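PDB 5WLH: LbaCas13a H328A (C2c2) from Lachnospiraceae bacterium NK4A179, which binds a CRISPR guide RNA precursor and, as an RNA-targeting Cas13a enzyme, cleaves RNA with a preference for adenine. Local coordinates for residues Lys1055-Val1060 against Leu1360-Arg1365; Asp1088-Ile1093 against Val1350-Arg1355; Ile1291-Phe1296 against Tyr1337-Thr1342. All blocks are in the same frame, centred on the assembly; numbering follows the deposited sequence.

Contact 1 (Lys1055-Val1060 against Leu1360-Arg1365)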
loop_
_atom_site.group_PDB
_atom_site.type_symbol
_atom_site.label_atom_id
_atom_site.label_comp_id
_atom_site.label_asym_id
_atom_site.label_seq_id
_atom_site.Cartn_x
_atom_site.Cartn_y
_atom_site.Cartn_z
ATOM N N LYS A 1055 12.078 -16.174 -20.821
ATOM C CA LYS A 1055 11.647 -15.165 -21.778
ATOM C C LYS A 1055 12.174 -13.774 -21.458
ATOM O O LYS A 1055 12.223 -12.926 -22.352
ATOM C CB LYS A 1055 10.116 -15.133 -21.857
ATOM C CG LYS A 1055 9.522 -16.256 -22.713
ATOM C CD LYS A 1055 8.047 -16.481 -22.425
ATOM C CE LYS A 1055 7.564 -17.799 -23.006
ATOM N NZ LYS A 1055 7.758 -17.850 -24.488
ATOM N N ILE A 1056 12.568 -13.501 -20.220
ATOM C CA ILE A 1056 12.936 -12.138 -19.856
ATOM C C ILE A 1056 14.418 -11.976 -19.591
ATOM O O ILE A 1056 14.868 -10.840 -19.369
ATOM C CB ILE A 1056 12.113 -11.634 -18.649
ATOM C CG1 ILE A 1056 12.404 -12.486 -17.419
ATOM C CG2 ILE A 1056 10.616 -11.614 -18.999
ATOM C CD1 ILE A 1056 12.695 -11.673 -16.172
ATOM N N THR A 1057 15.193 -13.057 -19.598
ATOM C CA THR A 1057 16.625 -12.979 -19.367
ATOM C C THR A 1057 17.362 -13.703 -20.482
ATOM O O THR A 1057 16.776 -14.446 -21.275
ATOM C CB THR A 1057 17.021 -13.592 -18.021
ATOM O OG1 THR A 1057 16.527 -14.935 -17.954
ATOM C CG2 THR A 1057 16.441 -12.788 -16.888
ATOM N N ASP A 1058 18.667 -13.463 -20.536
ATOM C CA ASP A 1058 19.573 -14.224 -21.381
ATOM C C ASP A 1058 20.348 -15.208 -20.520
ATOM O O ASP A 1058 20.742 -14.886 -19.395
ATOM C CB ASP A 1058 20.551 -13.304 -22.115
ATOM C CG ASP A 1058 19.851 -12.276 -22.976
ATOM O OD1 ASP A 1058 18.832 -12.622 -23.612
ATOM O OD2 ASP A 1058 20.323 -11.118 -23.016
ATOM N N ARG A 1059 20.575 -16.400 -21.058
ATOM C CA ARG A 1059 21.352 -17.398 -20.344
ATOM C C ARG A 1059 22.745 -16.868 -20.027
ATOM O O ARG A 1059 23.327 -16.088 -20.782
ATOM C CB ARG A 1059 21.457 -18.676 -21.171
ATOM C CG ARG A 1059 20.129 -19.349 -21.411
ATOM C CD ARG A 1059 20.321 -20.763 -21.889
ATOM N NE ARG A 1059 20.812 -20.805 -23.262
ATOM C CZ ARG A 1059 21.154 -21.922 -23.897
ATOM N NH1 ARG A 1059 21.061 -23.095 -23.280
ATOM N NH2 ARG A 1059 21.589 -21.865 -25.148
ATOM N N VAL A 1060 23.269 -17.290 -18.875
ATOM C CA VAL A 1060 24.663 -17.027 -18.558
ATOM C C VAL A 1060 25.537 -17.631 -19.649
ATOM O O VAL A 1060 25.288 -18.745 -20.131
ATOM C CB VAL A 1060 25.015 -17.593 -17.174
ATOM C CG1 VAL A 1060 26.472 -17.274 -16.809
ATOM C CG2 VAL A 1060 24.052 -17.041 -16.116
ATOM N N LEU A 1360 18.555 -3.502 -16.363
ATOM C CA LEU A 1360 17.425 -2.691 -16.803
ATOM C C LEU A 1360 16.743 -3.295 -18.022
ATOM O O LEU A 1360 15.519 -3.170 -18.176
ATOM C CB LEU A 1360 17.890 -1.268 -17.094
ATOM C CG LEU A 1360 18.459 -0.497 -15.914
ATOM C CD1 LEU A 1360 18.971 0.861 -16.347
ATOM C CD2 LEU A 1360 17.408 -0.345 -14.795
ATOM N N GLN A 1361 17.512 -3.949 -18.894
ATOM C CA GLN A 1361 16.901 -4.626 -20.033
ATOM C C GLN A 1361 15.942 -5.716 -19.579
ATOM O O GLN A 1361 14.861 -5.879 -20.153
ATOM C CB GLN A 1361 17.980 -5.231 -20.935
ATOM C CG GLN A 1361 18.524 -4.273 -21.977
ATOM C CD GLN A 1361 19.787 -4.803 -22.634
ATOM O OE1 GLN A 1361 20.495 -4.072 -23.317
ATOM N NE2 GLN A 1361 20.076 -6.075 -22.415
ATOM N N SER A 1362 16.331 -6.500 -18.572
ATOM C CA SER A 1362 15.442 -7.568 -18.124
ATOM C C SER A 1362 14.201 -7.006 -17.444
ATOM O O SER A 1362 13.124 -7.611 -17.524
ATOM C CB SER A 1362 16.187 -8.517 -17.193
ATOM O OG SER A 1362 16.961 -9.435 -17.950
ATOM N N ILE A 1363 14.334 -5.866 -16.766
ATOM C CA ILE A 1363 13.165 -5.199 -16.198
ATOM C C ILE A 1363 12.222 -4.752 -17.303
ATOM O O ILE A 1363 11.008 -4.928 -17.206
ATOM C CB ILE A 1363 13.600 -4.015 -15.320
ATOM C CG1 ILE A 1363 14.460 -4.499 -14.138
ATOM C CG2 ILE A 1363 12.386 -3.235 -14.850
ATOM C CD1 ILE A 1363 13.766 -5.568 -13.262
ATOM N N ILE A 1364 12.760 -4.163 -18.379
ATOM C CA ILE A 1364 11.899 -3.775 -19.492
ATOM C C ILE A 1364 11.234 -4.998 -20.116
ATOM O O ILE A 1364 10.040 -4.977 -20.432
ATOM C CB ILE A 1364 12.707 -2.964 -20.526
ATOM C CG1 ILE A 1364 12.958 -1.557 -19.988
ATOM C CG2 ILE A 1364 11.978 -2.922 -21.856
ATOM C CD1 ILE A 1364 14.105 -0.809 -20.740
ATOM N N ARG A 1365 11.982 -6.088 -20.288
ATOM C CA ARG A 1365 11.375 -7.290 -20.848
ATOM C C ARG A 1365 10.297 -7.835 -19.918
ATOM O O ARG A 1365 9.247 -8.307 -20.365
ATOM C CB ARG A 1365 12.441 -8.347 -21.084
ATOM C CG ARG A 1365 13.486 -7.947 -22.128
ATOM C CD ARG A 1365 13.912 -9.206 -22.842
ATOM N NE ARG A 1365 15.221 -9.658 -22.419
ATOM C CZ ARG A 1365 15.714 -10.866 -22.669
ATOM N NH1 ARG A 1365 15.003 -11.779 -23.328
ATOM N NH2 ARG A 1365 16.933 -11.161 -22.249
#
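Arg1365 lays its guanidinium across the end of the helix 1050-1056, covering the carbonyl of Ile1056 with one face, while Ser1362, one turn earlier on the helix 1357-1368, alone hydrogen-bonds that carbonyl. Ile1056 O lies 3.2 Å above the guanidinium plane of Arg1365, offset toward the rim, and although NE comes within 3.3 Å of Ile1056 O, the angle is too poor for a hydrogen bond. The bond to Ile1056 O is made instead by Ser1362 OG at 2.9 Å, with the donor only 18° from the carbonyl plane. The helix ends here, Thr1057 being the first residue to leave helical geometry. With Ile1056 O and Thr1057 N over the same face, the positive group covers this C-terminal end, where the carbonyl groups would be expected to attract it. Both segments belong to the C-terminal part of the chain, where, as in other Cas13a enzymes, the second HEPN nuclease domain is expected. Past the helix end, Asp1058 OD1 forms a salt bridge with Arg1365 NH2 at 2.8 Å; the N-H direction makes the hydrogen bond weak (130°), and the carboxylate and guanidinium planes are turned 37° apart. Ile1056 CG2, anti to its own carbonyl carbon, packs in van der Waals contact against the Arg1365 carbonyl. The aliphatic approach is Ile1056 CB to Arg1365 CB, 4.1 Å. Tyr1111 of the helix 1106-1145 touches Ile1056, Thr1057 and Ser1362 alike.

Contact 2 (Asp1088-Ile1093 against Val1350-Arg1355)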
loop_
_atom_site.group_PDB
_atom_site.type_symbol
_atom_site.label_atom_id
_atom_site.label_comp_id
_atom_site.label_asym_id
_atom_site.label_seq_id
_atom_site.Cartn_x
_atom_site.Cartn_y
_atom_site.Cartn_z
ATOM N N ASP A 1088 37.718 4.219 -9.456
ATOM C CA ASP A 1088 37.633 3.021 -10.280
ATOM C C ASP A 1088 37.785 1.739 -9.474
ATOM O O ASP A 1088 37.487 0.661 -9.995
ATOM C CB ASP A 1088 38.683 3.063 -11.392
ATOM C CG ASP A 1088 38.312 4.022 -12.507
ATOM O OD1 ASP A 1088 38.570 5.234 -12.358
ATOM O OD2 ASP A 1088 37.749 3.569 -13.528
ATOM N N GLU A 1089 38.247 1.826 -8.225
ATOM C CA GLU A 1089 38.173 0.672 -7.337
ATOM C C GLU A 1089 36.724 0.380 -6.970
ATOM O O GLU A 1089 36.274 -0.772 -7.030
ATOM C CB GLU A 1089 39.017 0.916 -6.082
ATOM C CG GLU A 1089 40.522 0.787 -6.308
ATOM C CD GLU A 1089 41.333 0.976 -5.037
ATOM O OE1 GLU A 1089 42.552 0.694 -5.065
ATOM O OE2 GLU A 1089 40.757 1.407 -4.015
ATOM N N GLN A 1090 35.971 1.424 -6.617
ATOM C CA GLN A 1090 34.564 1.257 -6.275
ATOM C C GLN A 1090 33.760 0.751 -7.470
ATOM O O GLN A 1090 33.004 -0.224 -7.358
ATOM C CB GLN A 1090 33.999 2.581 -5.761
ATOM C CG GLN A 1090 32.537 2.521 -5.356
ATOM C CD GLN A 1090 32.270 1.539 -4.225
ATOM O OE1 GLN A 1090 32.244 1.926 -3.059
ATOM N NE2 GLN A 1090 32.055 0.270 -4.566
ATOM N N LYS A 1091 33.918 1.400 -8.630
ATOM C CA LYS A 1091 33.178 0.994 -9.822
ATOM C C LYS A 1091 33.509 -0.431 -10.240
ATOM O O LYS A 1091 32.639 -1.147 -10.752
ATOM C CB LYS A 1091 33.467 1.957 -10.979
ATOM C CG LYS A 1091 33.068 3.403 -10.727
ATOM C CD LYS A 1091 33.410 4.277 -11.928
ATOM C CE LYS A 1091 34.117 5.561 -11.505
ATOM N NZ LYS A 1091 33.389 6.792 -11.937
ATOM N N ASN A 1092 34.754 -0.868 -10.042
ATOM C CA ASN A 1092 35.096 -2.241 -10.399
ATOM C C ASN A 1092 34.503 -3.234 -9.408
ATOM O O ASN A 1092 34.111 -4.343 -9.788
ATOM C CB ASN A 1092 36.613 -2.403 -10.477
ATOM C CG ASN A 1092 37.142 -2.203 -11.880
ATOM O OD1 ASN A 1092 36.407 -2.352 -12.856
ATOM N ND2 ASN A 1092 38.423 -1.863 -11.991
ATOM N N ILE A 1093 34.455 -2.862 -8.131
ATOM C CA ILE A 1093 33.808 -3.711 -7.143
ATOM C C ILE A 1093 32.339 -3.894 -7.498
ATOM O O ILE A 1093 31.816 -5.014 -7.481
ATOM C CB ILE A 1093 33.986 -3.124 -5.731
ATOM C CG1 ILE A 1093 35.421 -3.350 -5.253
ATOM C CG2 ILE A 1093 33.001 -3.741 -4.750
ATOM C CD1 ILE A 1093 35.714 -4.798 -4.902
ATOM N N VAL A 1350 31.544 9.080 -4.755
ATOM C CA VAL A 1350 31.300 8.725 -6.147
ATOM C C VAL A 1350 29.855 8.248 -6.268
ATOM O O VAL A 1350 29.322 7.615 -5.350
ATOM C CB VAL A 1350 32.282 7.647 -6.653
ATOM C CG1 VAL A 1350 32.278 6.437 -5.742
ATOM C CG2 VAL A 1350 31.952 7.239 -8.093
ATOM N N TYR A 1351 29.219 8.574 -7.392
ATOM C CA TYR A 1351 27.871 8.119 -7.700
ATOM C C TYR A 1351 27.955 7.026 -8.750
ATOM O O TYR A 1351 28.618 7.199 -9.778
ATOM C CB TYR A 1351 27.000 9.277 -8.182
ATOM C CG TYR A 1351 26.813 10.326 -7.113
ATOM C CD1 TYR A 1351 25.892 10.142 -6.091
ATOM C CD2 TYR A 1351 27.575 11.489 -7.108
ATOM C CE1 TYR A 1351 25.721 11.087 -5.105
ATOM C CE2 TYR A 1351 27.412 12.444 -6.120
ATOM C CZ TYR A 1351 26.481 12.238 -5.123
ATOM O OH TYR A 1351 26.305 13.182 -4.138
ATOM N N VAL A 1352 27.302 5.898 -8.477
ATOM C CA VAL A 1352 27.364 4.709 -9.317
ATOM C C VAL A 1352 25.942 4.223 -9.567
ATOM O O VAL A 1352 25.118 4.211 -8.646
ATOM C CB VAL A 1352 28.206 3.587 -8.665
ATOM C CG1 VAL A 1352 28.309 2.395 -9.599
ATOM C CG2 VAL A 1352 29.612 4.087 -8.301
ATOM N N ASP A 1353 25.653 3.831 -10.810
ATOM C CA ASP A 1353 24.371 3.209 -11.123
ATOM C C ASP A 1353 24.130 1.993 -10.247
ATOM O O ASP A 1353 24.923 1.043 -10.261
ATOM C CB ASP A 1353 24.327 2.779 -12.586
ATOM C CG ASP A 1353 24.216 3.941 -13.531
ATOM O OD1 ASP A 1353 23.944 5.065 -13.060
ATOM O OD2 ASP A 1353 24.392 3.712 -14.746
ATOM N N ALA A 1354 23.001 2.001 -9.525
ATOM C CA ALA A 1354 22.580 0.811 -8.783
ATOM C C ALA A 1354 22.423 -0.392 -9.704
ATOM O O ALA A 1354 22.752 -1.524 -9.328
ATOM C CB ALA A 1354 21.256 1.083 -8.051
ATOM N N ARG A 1355 21.892 -0.171 -10.905
ATOM C CA ARG A 1355 21.532 -1.233 -11.831
ATOM C C ARG A 1355 22.114 -0.924 -13.199
ATOM O O ARG A 1355 21.924 0.178 -13.723
ATOM C CB ARG A 1355 20.009 -1.367 -11.948
ATOM C CG ARG A 1355 19.337 -1.642 -10.614
ATOM C CD ARG A 1355 19.854 -2.950 -10.055
ATOM N NE ARG A 1355 19.101 -3.392 -8.886
ATOM C CZ ARG A 1355 19.574 -3.363 -7.642
ATOM N NH1 ARG A 1355 20.796 -2.896 -7.396
ATOM N NH2 ARG A 1355 18.820 -3.795 -6.641
#
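Gln1090 overlaps Val1350 through its aliphatic part, with Gln1090 CG 3.9 Å from Val1350 CG1. This is a helix packed on one face of an antiparallel sheet, over its outermost strand 1349-1353, and Tyr1343 of the next strand extends the layer by packing on both Gln1090 and Val1352. The local axes of the helix 1087-1103 and the strand approach to 9.5 Å at a signed crossing angle of -20°, so the two elements run nearly parallel. Val1350 and Val1352, alternate residues of the strand, both direct CB toward the helix. Gln1090 CG is anti to its backbone N (chi1 -179°), which carries it toward the strand; the chain then bends at chi2, and OE1 accepts a hydrogen bond from Lys685 NZ. One residue on, Lys1091 offers its methylene chain, CG coming to 4.3 Å from Val1352 CG2. Farther out, Lys1091 NZ passes Val1350 CG2 at 4.1 Å, but its charge is met by Glu1087 in a salt bridge within the same helix. Across the interface the touching atoms are thus carbon against carbon, apart from that passing NZ. Beyond the strand end, Arg1355 NH1, which forms a salt bridge with an RNA phosphate, also donates to Ala1354 O at 3.1 Å, from a position 61° out of the carbonyl plane.

Contact 3 (Ile1291-Phe1296 against Tyr1337-Thr1342). With nucleotides of chain B.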
loop_
_atom_site.group_PDB
_atom_site.type_symbol
_atom_site.label_atom_id
_atom_site.label_comp_id
_atom_site.label_asym_id
_atom_site.label_seq_id
_atom_site.Cartn_x
_atom_site.Cartn_y
_atom_site.Cartn_z
ATOM N N ILE A 1291 6.943 0.036 -6.941
ATOM C CA ILE A 1291 7.507 -1.313 -6.929
ATOM C C ILE A 1291 8.822 -1.338 -7.695
ATOM O O ILE A 1291 9.828 -1.879 -7.225
ATOM C CB ILE A 1291 6.499 -2.322 -7.503
ATOM C CG1 ILE A 1291 5.319 -2.469 -6.543
ATOM C CG2 ILE A 1291 7.193 -3.653 -7.784
ATOM C CD1 ILE A 1291 4.141 -3.259 -7.145
ATOM N N LEU A 1292 8.844 -0.716 -8.872
ATOM C CA LEU A 1292 10.087 -0.657 -9.640
ATOM C C LEU A 1292 11.156 0.163 -8.925
ATOM O O LEU A 1292 12.333 -0.225 -8.899
ATOM C CB LEU A 1292 9.803 -0.080 -11.027
ATOM C CG LEU A 1292 8.807 -0.997 -11.741
ATOM C CD1 LEU A 1292 8.092 -0.245 -12.883
ATOM C CD2 LEU A 1292 9.523 -2.227 -12.269
ATOM N N LEU A 1293 10.771 1.302 -8.349
ATOM C CA LEU A 1293 11.742 2.135 -7.651
ATOM C C LEU A 1293 12.321 1.422 -6.433
ATOM O O LEU A 1293 13.494 1.645 -6.084
ATOM C CB LEU A 1293 11.100 3.455 -7.249
ATOM C CG LEU A 1293 12.053 4.587 -6.846
ATOM C CD1 LEU A 1293 13.091 4.769 -7.925
ATOM C CD2 LEU A 1293 11.277 5.884 -6.653
ATOM N N GLN A 1294 11.533 0.551 -5.780
ATOM C CA GLN A 1294 12.078 -0.243 -4.672
ATOM C C GLN A 1294 13.274 -1.060 -5.114
ATOM O O GLN A 1294 14.147 -1.392 -4.293
ATOM C CB GLN A 1294 11.027 -1.197 -4.098
ATOM C CG GLN A 1294 10.145 -0.565 -3.059
ATOM C CD GLN A 1294 8.858 -1.336 -2.861
ATOM O OE1 GLN A 1294 7.779 -0.750 -2.724
ATOM N NE2 GLN A 1294 8.964 -2.654 -2.844
ATOM N N HIS A 1295 13.306 -1.434 -6.392
ATOM C CA HIS A 1295 14.411 -2.180 -6.970
ATOM C C HIS A 1295 15.369 -1.277 -7.730
ATOM O O HIS A 1295 16.135 -1.766 -8.571
ATOM C CB HIS A 1295 13.847 -3.297 -7.841
ATOM C CG HIS A 1295 13.012 -4.242 -7.041
ATOM N ND1 HIS A 1295 13.552 -5.322 -6.384
ATOM C CD2 HIS A 1295 11.705 -4.199 -6.689
ATOM C CE1 HIS A 1295 12.600 -5.946 -5.710
ATOM N NE2 HIS A 1295 11.468 -5.288 -5.883
ATOM N N PHE A 1296 15.329 0.025 -7.425
ATOM C CA PHE A 1296 16.243 1.060 -7.918
ATOM C C PHE A 1296 16.099 1.319 -9.413
ATOM O O PHE A 1296 17.027 1.823 -10.054
ATOM C CB PHE A 1296 17.691 0.740 -7.544
ATOM C CG PHE A 1296 17.867 0.546 -6.076
ATOM C CD1 PHE A 1296 17.758 1.614 -5.212
ATOM C CD2 PHE A 1296 18.047 -0.720 -5.551
ATOM C CE1 PHE A 1296 17.877 1.434 -3.838
ATOM C CE2 PHE A 1296 18.175 -0.906 -4.190
ATOM C CZ PHE A 1296 18.090 0.171 -3.335
ATOM N N TYR A 1337 15.724 4.557 -16.188
ATOM C CA TYR A 1337 17.091 4.778 -15.736
ATOM C C TYR A 1337 17.271 4.214 -14.333
ATOM O O TYR A 1337 16.312 4.024 -13.585
ATOM C CB TYR A 1337 17.494 6.263 -15.787
ATOM C CG TYR A 1337 16.656 7.202 -14.952
ATOM C CD1 TYR A 1337 15.456 7.699 -15.440
ATOM C CD2 TYR A 1337 17.079 7.619 -13.693
ATOM C CE1 TYR A 1337 14.687 8.565 -14.697
ATOM C CE2 TYR A 1337 16.304 8.492 -12.937
ATOM C CZ TYR A 1337 15.110 8.955 -13.450
ATOM O OH TYR A 1337 14.322 9.819 -12.722
ATOM N N SER A 1338 18.526 3.921 -14.007
ATOM C CA SER A 1338 18.866 3.381 -12.704
ATOM C C SER A 1338 18.947 4.497 -11.684
ATOM O O SER A 1338 19.414 5.596 -11.979
ATOM C CB SER A 1338 20.202 2.642 -12.761
ATOM O OG SER A 1338 20.551 2.147 -11.475
ATOM N N GLU A 1339 18.456 4.222 -10.483
ATOM C CA GLU A 1339 18.838 5.033 -9.345
ATOM C C GLU A 1339 20.351 5.002 -9.193
ATOM O O GLU A 1339 21.009 4.012 -9.519
ATOM C CB GLU A 1339 18.193 4.504 -8.066
ATOM C CG GLU A 1339 16.738 4.858 -7.899
ATOM C CD GLU A 1339 16.516 6.348 -7.676
ATOM O OE1 GLU A 1339 16.295 7.068 -8.667
ATOM O OE2 GLU A 1339 16.553 6.793 -6.515
ATOM N N GLN A 1340 20.901 6.090 -8.677
ATOM C CA GLN A 1340 22.318 6.140 -8.363
ATOM C C GLN A 1340 22.530 5.801 -6.898
ATOM O O GLN A 1340 21.724 6.175 -6.044
ATOM C CB GLN A 1340 22.890 7.519 -8.680
ATOM C CG GLN A 1340 22.650 7.922 -10.111
ATOM C CD GLN A 1340 23.930 8.090 -10.875
ATOM O OE1 GLN A 1340 24.594 9.123 -10.771
ATOM N NE2 GLN A 1340 24.296 7.074 -11.648
ATOM N N PHE A 1341 23.603 5.066 -6.619
ATOM C CA PHE A 1341 24.059 4.860 -5.255
ATOM C C PHE A 1341 25.072 5.938 -4.899
ATOM O O PHE A 1341 25.864 6.362 -5.745
ATOM C CB PHE A 1341 24.695 3.481 -5.090
ATOM C CG PHE A 1341 23.700 2.359 -4.936
ATOM C CD1 PHE A 1341 22.378 2.620 -4.613
ATOM C CD2 PHE A 1341 24.103 1.041 -5.100
ATOM C CE1 PHE A 1341 21.472 1.575 -4.457
ATOM C CE2 PHE A 1341 23.206 -0.003 -4.950
ATOM C CZ PHE A 1341 21.888 0.271 -4.626
ATOM N N THR A 1342 25.018 6.398 -3.657
ATOM C CA THR A 1342 26.029 7.297 -3.108
ATOM C C THR A 1342 27.048 6.440 -2.364
ATOM O O THR A 1342 26.774 5.940 -1.270
ATOM C CB THR A 1342 25.400 8.331 -2.182
ATOM O OG1 THR A 1342 24.407 9.071 -2.899
ATOM C CG2 THR A 1342 26.464 9.277 -1.652
ATOM P P C B 41 22.348 -1.145 2.018
ATOM O OP1 C B 41 23.008 -2.476 2.095
ATOM O OP2 C B 41 21.474 -0.685 3.115
ATOM O "O5'" C B 41 23.404 0.035 1.797
ATOM C "C5'" C B 41 24.600 -0.167 1.048
ATOM C "C4'" C B 41 25.017 1.073 0.281
ATOM O "O4'" C B 41 24.176 1.230 -0.892
ATOM C "C3'" C B 41 24.891 2.410 0.998
ATOM O "O3'" C B 41 25.969 2.682 1.878
ATOM C "C2'" C B 41 24.823 3.394 -0.160
ATOM O "O2'" C B 41 26.120 3.611 -0.690
ATOM C "C1'" C B 41 24.019 2.600 -1.188
ATOM N N1 C B 41 22.580 2.930 -1.161
ATOM C C2 C B 41 22.177 4.146 -1.715
ATOM O O2 C B 41 23.052 4.877 -2.188
ATOM N N3 C B 41 20.863 4.478 -1.717
ATOM C C4 C B 41 19.965 3.631 -1.195
ATOM N N4 C B 41 18.669 3.978 -1.209
ATOM C C5 C B 41 20.357 2.381 -0.625
ATOM C C6 C B 41 21.662 2.070 -0.632
ATOM P P C B 40 23.038 -3.696 -4.098
ATOM O OP1 C B 40 22.919 -3.314 -5.534
ATOM O OP2 C B 40 24.320 -3.494 -3.359
ATOM O "O5'" C B 40 21.920 -2.905 -3.307
ATOM C "C5'" C B 40 21.927 -2.952 -1.899
ATOM C "C4'" C B 40 20.731 -2.267 -1.325
ATOM O "O4'" C B 40 19.536 -3.004 -1.677
ATOM C "C3'" C B 40 20.715 -2.208 0.189
ATOM O "O3'" C B 40 21.488 -1.107 0.650
ATOM C "C2'" C B 40 19.227 -2.093 0.506
ATOM O "O2'" C B 40 18.802 -0.743 0.388
ATOM C "C1'" C B 40 18.592 -2.900 -0.638
ATOM N N1 C B 40 18.152 -4.265 -0.256
ATOM C C2 C B 40 17.003 -4.403 0.543
ATOM O O2 C B 40 16.433 -3.373 0.934
ATOM N N3 C B 40 16.572 -5.646 0.880
ATOM C C4 C B 40 17.220 -6.727 0.433
ATOM N N4 C B 40 16.760 -7.934 0.787
ATOM C C5 C B 40 18.376 -6.620 -0.392
ATOM C C6 C B 40 18.796 -5.384 -0.713
ATOM P P U B 42 25.730 3.536 3.212
ATOM O OP1 U B 42 27.059 3.719 3.858
ATOM O OP2 U B 42 24.617 2.933 3.979
ATOM O "O5'" U B 42 25.231 4.957 2.705
ATOM C "C5'" U B 42 26.119 5.883 2.094
ATOM C "C4'" U B 42 25.352 7.077 1.593
ATOM O "O4'" U B 42 24.362 6.628 0.628
ATOM C "C3'" U B 42 24.531 7.815 2.646
ATOM O "O3'" U B 42 25.288 8.742 3.412
ATOM C "C2'" U B 42 23.423 8.454 1.820
ATOM O "O2'" U B 42 23.896 9.614 1.154
ATOM C "C1'" U B 42 23.171 7.374 0.774
ATOM N N1 U B 42 22.070 6.459 1.161
ATOM C C2 U B 42 20.772 6.919 1.007
ATOM O O2 U B 42 20.519 8.029 0.580
ATOM N N3 U B 42 19.779 6.042 1.366
ATOM C C4 U B 42 19.950 4.765 1.858
ATOM O O4 U B 42 18.964 4.084 2.141
ATOM C C5 U B 42 21.319 4.359 1.989
ATOM C C6 U B 42 22.306 5.196 1.643
#
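Phe1296 O accepts the backbone N-H of Glu1339 at 2.8 Å and 166°, joining the turn that ends the helix 1284-1294 to a break in the strand 1336-1344. Phe1296 has positive phi and is the C-prime residue of a Schellman motif, in which Val1297 N bonds back to Leu1292 O and Phe1296 N to Leu1293 O. Beside this turn, Glu1339 CB lies at the edge of the Phe1296 ring. Glu1339 CG, anti to the carbonyl carbon (chi1 -78°), comes to 3.6 Å from Leu1293 CD1, while the carboxylate finds its partner outside the pair, at Ala829 N.

The aromatic pair is T-shaped: Phe1341 points its edge at the face of Phe1296, with the planes 81° apart and the ring centroids separated by 4.9 Å. Phe1341 CE1 sits 3.6 Å above the Phe1296 plane, over its centre, and Gln1294 O lies over the opposite face. Both rings also border the guide RNA of chain B. Phe1296 CE2 is 3.5 Å from O4' of C40, and C41 N4 lies at the Phe1296 edge. Phe1341 places C1' of C41 over one face, near the rim, and directs its CE2 edge to within 3.4 Å of the phosphate oxygen OP1 of C40. Thr1342 N then donates to O2 of C41 at 2.9 Å; the C41 O2' to Thr1342 O distance of 2.5 Å is very short and should be read with caution.

The RNA is therefore met by aromatic carbon and strand backbone together. Since O2 belongs to cytosine and uracil alike, the bond from Thr1342 N cannot by itself distinguish the two pyrimidines.

The three contacts are nested along the chain: contact 3 lies within the loop closed by contact 2, which lies within that closed by contact 1. Centre to centre, contacts 2 and 3 are about 14 Å apart, 1 and 3 about 17 Å, and 1 and 2 about 22 Å. Contacts 2 and 3 each join a helix to one antiparallel sheet, whose adjacent strands 1349-1353 and 1336-1344 meet through the backbone pairing of Val1352 with Phe1341 and the hydrogen bond between Ser1338 OG and Arg1355 N. Contact 1 joins a helix end to the helix 1357-1368, which follows the sheet's last strand; there Leu1360 packs on both Arg1355 and Ser1338. The sheet itself borders the guide RNA.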